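Local structure of ABC-type transport system, molybdenum-specific extracellular solute-binding protein (Clostridium difficile, 4KD5) at residues A[62-67]-A[193-198]. The protein probably binds molybdate or tungstate outside the cell as the solute-binding component of an ABC transporter. Numbering follows the deposited sequence.
Sequences AGQKQM and TYPVSV. With SBT (2-butanol), chain G.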
ATOM      1  N   ALA A  62     -14.809  15.220  14.942  1.00 58.23           N
ATOM      2  CA  ALA A  62     -15.197  15.382  16.342  1.00 64.63           C
ATOM      3  C   ALA A  62     -16.432  14.548  16.657  1.00 75.94           C
ATOM      4  O   ALA A  62     -16.678  14.184  17.810  1.00 87.68           O
ATOM      5  CB  ALA A  62     -15.455  16.843  16.661  1.00 61.78           C
ATOM      6  N   GLY A  63     -17.224  14.271  15.626  1.00 69.51           N
ATOM      7  CA  GLY A  63     -18.449  13.508  15.795  1.00 72.08           C
ATOM      8  C   GLY A  63     -18.734  12.586  14.626  1.00 71.17           C
ATOM      9  O   GLY A  63     -18.033  12.617  13.613  1.00 67.53           O
ATOM     10  N   GLN A  64     -19.776  11.768  14.764  1.00 71.47           N
ATOM     11  CA  GLN A  64     -20.115  10.775  13.748  1.00 67.71           C
ATOM     12  C   GLN A  64     -21.017  11.319  12.644  1.00 69.09           C
ATOM     13  O   GLN A  64     -21.138  10.709  11.584  1.00 72.45           O
ATOM     14  CB  GLN A  64     -20.773   9.548  14.389  1.00 72.64           C
ATOM     15  CG  GLN A  64     -19.901   8.775  15.371  1.00 78.87           C
ATOM     16  CD  GLN A  64     -18.972   7.769  14.705  1.00 84.12           C
ATOM     17  OE1 GLN A  64     -18.288   7.006  15.387  1.00 83.14           O
ATOM     18  NE2 GLN A  64     -18.943   7.761  13.376  1.00 85.07           N
ATOM     19  N   LYS A  65     -21.645  12.462  12.904  1.00 70.40           N
ATOM     20  CA  LYS A  65     -22.603  13.068  11.977  1.00 73.31           C
ATOM     21  C   LYS A  65     -22.001  13.357  10.600  1.00 68.14           C
ATOM     22  O   LYS A  65     -22.588  13.025   9.571  1.00 69.09           O
ATOM     23  CB  LYS A  65     -23.170  14.356  12.587  1.00 79.39           C
ATOM     24  CG  LYS A  65     -24.503  14.814  12.011  1.00 91.09           C
ATOM     25  CD  LYS A  65     -24.337  15.810  10.859  1.00 94.83           C
ATOM     26  CE  LYS A  65     -25.672  16.030  10.142  1.00 97.21           C
ATOM     27  NZ  LYS A  65     -25.622  17.114   9.114  1.00 93.93           N
ATOM     28  N   GLN A  66     -20.822  13.966  10.588  1.00 61.77           N
ATOM     29  CA  GLN A  66     -20.175  14.360   9.339  1.00 64.62           C
ATOM     30  C   GLN A  66     -19.618  13.183   8.534  1.00 61.15           C
ATOM     31  O   GLN A  66     -19.532  13.252   7.307  1.00 59.95           O
ATOM     32  CB  GLN A  66     -19.083  15.394   9.619  1.00 65.73           C
ATOM     33  CG  GLN A  66     -18.600  15.391  11.060  1.00 66.68           C
ATOM     34  CD  GLN A  66     -19.395  16.314  11.954  1.00 64.46           C
ATOM     35  OE1 GLN A  66     -19.591  16.035  13.134  1.00 72.84           O
ATOM     36  NE2 GLN A  66     -19.842  17.433  11.399  1.00 67.20           N
HETATM   37  N   MSE A  67     -19.238  12.110   9.222  1.00 53.46           N
HETATM   38  CA  MSE A  67     -18.764  10.899   8.556  1.00 51.68           C
HETATM   39  C   MSE A  67     -19.900  10.217   7.805  1.00 62.66           C
HETATM   40  O   MSE A  67     -19.709   9.719   6.693  1.00 65.22           O
HETATM   41  CB  MSE A  67     -18.154   9.937   9.576  1.00 43.73           C
HETATM   42  CG  MSE A  67     -16.795  10.367  10.096  1.00 54.58           C
HETATM   43 SE   MSE A  67     -15.419  10.249   8.718  1.00 82.30          SE
HETATM   44  CE  MSE A  67     -13.917  10.975   9.724  1.00 48.68           C
ATOM     45  N   THR A 193     -16.927  10.369  20.728  1.00 58.77           N
ATOM     46  CA  THR A 193     -15.909   9.699  19.921  1.00 58.35           C
ATOM     47  C   THR A 193     -15.357  10.548  18.782  1.00 55.59           C
ATOM     48  O   THR A 193     -16.025  11.449  18.280  1.00 55.80           O
ATOM     49  CB  THR A 193     -16.429   8.374  19.342  1.00 61.50           C
ATOM     50  OG1 THR A 193     -17.446   8.640  18.373  1.00 73.46           O
ATOM     51  CG2 THR A 193     -16.994   7.500  20.437  1.00 64.63           C
ATOM     52  N   TYR A 194     -14.134  10.229  18.369  1.00 53.80           N
ATOM     53  CA  TYR A 194     -13.506  10.889  17.236  1.00 46.49           C
ATOM     54  C   TYR A 194     -13.243   9.857  16.145  1.00 49.06           C
ATOM     55  O   TYR A 194     -12.313   9.054  16.253  1.00 53.64           O
ATOM     56  CB  TYR A 194     -12.204  11.580  17.667  1.00 43.21           C
ATOM     57  CG  TYR A 194     -12.379  12.614  18.767  1.00 48.27           C
ATOM     58  CD1 TYR A 194     -12.515  12.229  20.093  1.00 47.47           C
ATOM     59  CD2 TYR A 194     -12.401  13.971  18.477  1.00 51.98           C
ATOM     60  CE1 TYR A 194     -12.679  13.166  21.100  1.00 62.38           C
ATOM     61  CE2 TYR A 194     -12.561  14.918  19.480  1.00 59.26           C
ATOM     62  CZ  TYR A 194     -12.699  14.507  20.790  1.00 65.39           C
ATOM     63  OH  TYR A 194     -12.859  15.435  21.794  1.00 64.18           O
ATOM     64  N   PRO A 195     -14.080   9.855  15.095  1.00 54.38           N
ATOM     65  CA  PRO A 195     -13.900   8.884  14.008  1.00 51.62           C
ATOM     66  C   PRO A 195     -12.820   9.312  13.022  1.00 49.47           C
ATOM     67  O   PRO A 195     -12.617  10.516  12.814  1.00 47.05           O
ATOM     68  CB  PRO A 195     -15.265   8.878  13.315  1.00 49.24           C
ATOM     69  CG  PRO A 195     -15.816  10.245  13.567  1.00 57.15           C
ATOM     70  CD  PRO A 195     -15.281  10.691  14.909  1.00 54.88           C
ATOM     71  N   VAL A 196     -12.131   8.334  12.433  1.00 38.59           N
ATOM     72  CA  VAL A 196     -11.130   8.602  11.410  1.00 33.62           C
ATOM     73  C   VAL A 196     -11.534   7.864  10.134  1.00 40.20           C
ATOM     74  O   VAL A 196     -12.185   6.821  10.199  1.00 41.22           O
ATOM     75  CB  VAL A 196      -9.713   8.160  11.879  1.00 43.30           C
ATOM     76  CG1 VAL A 196      -9.656   6.656  12.091  1.00 42.57           C
ATOM     77  CG2 VAL A 196      -8.638   8.587  10.886  1.00 33.36           C
ATOM     78  N   SER A 197     -11.175   8.409   8.976  1.00 40.35           N
ATOM     79  CA  SER A 197     -11.406   7.709   7.712  1.00 45.86           C
ATOM     80  C   SER A 197     -10.432   8.160   6.630  1.00 48.23           C
ATOM     81  O   SER A 197     -10.026   9.321   6.603  1.00 51.62           O
ATOM     82  CB  SER A 197     -12.843   7.921   7.234  1.00 47.37           C
ATOM     83  OG  SER A 197     -13.083   7.197   6.041  1.00 61.00           O
ATOM     84  N   VAL A 198     -10.059   7.245   5.740  1.00 45.64           N
ATOM     85  CA  VAL A 198      -9.285   7.613   4.559  1.00 48.72           C
ATOM     86  C   VAL A 198     -10.246   8.201   3.528  1.00 49.87           C
ATOM     87  O   VAL A 198     -11.352   7.685   3.343  1.00 46.76           O
ATOM     88  CB  VAL A 198      -8.542   6.404   3.961  1.00 48.15           C
ATOM     89  CG1 VAL A 198      -7.832   6.787   2.672  1.00 36.60           C
ATOM     90  CG2 VAL A 198      -7.536   5.859   4.953  1.00 46.17           C
TER
HETATM   91  C1  SBT G 302     -23.592  11.221  16.403  1.00 53.40           C
HETATM   92  C2  SBT G 302     -22.388  12.083  16.742  1.00 52.77           C
HETATM   93  C3  SBT G 302     -22.593  13.511  16.261  1.00 49.42           C
HETATM   94  C4  SBT G 302     -21.761  14.480  17.071  1.00 44.49           C
HETATM   95  OH  SBT G 302     -22.225  12.082  18.156  1.00 61.09           O
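In the periplasmic-binding-protein fold, the loop leaving strand 58-60 turns into helix 65-72 and packs against strand 193-198, the antiparallel neighbour of strand 58-60 in the sheet. Backbone bonds from P195 to S61 and from S197 to F59 tie the strand to the chain just before the loop. P195 is the centre of the contact. Its CG lies 3.2 Å from G63 O. M67 CG meets the same corner of the ring, at 3.6 Å from P195 CG, and the two side chains cross obliquely. The M67 chain starts with CG anti to its carbonyl carbon and bends at chi2 (-69°). The bend carries the selenomethionine end in toward the strand, with SE 3.8 Å from S197 CB and CE 3.4 Å from P195 O. Q64 runs past the proline ring in the opposite direction. The flat amide end of Q64 lies close to P195 CB. At the start of the loop, A62 CA sits obliquely by the Y194 ring, 3.8 Å from CD2. Y194 OH is hydrogen-bonded to N87, and A62 N to the side chain of S43, a predicted molybdate ligand. The backbone N of Q64 lies 3.3 Å from C2 of a bound 2-butanol, and G63 CA 3.7 Å from its C4. With no hydrogen bond between the segments, the contact rests on van der Waals packing, largest at P195 and M67. The acceptors A62 O and T193 O, 2.9 Å apart, would, if anything, repel each other.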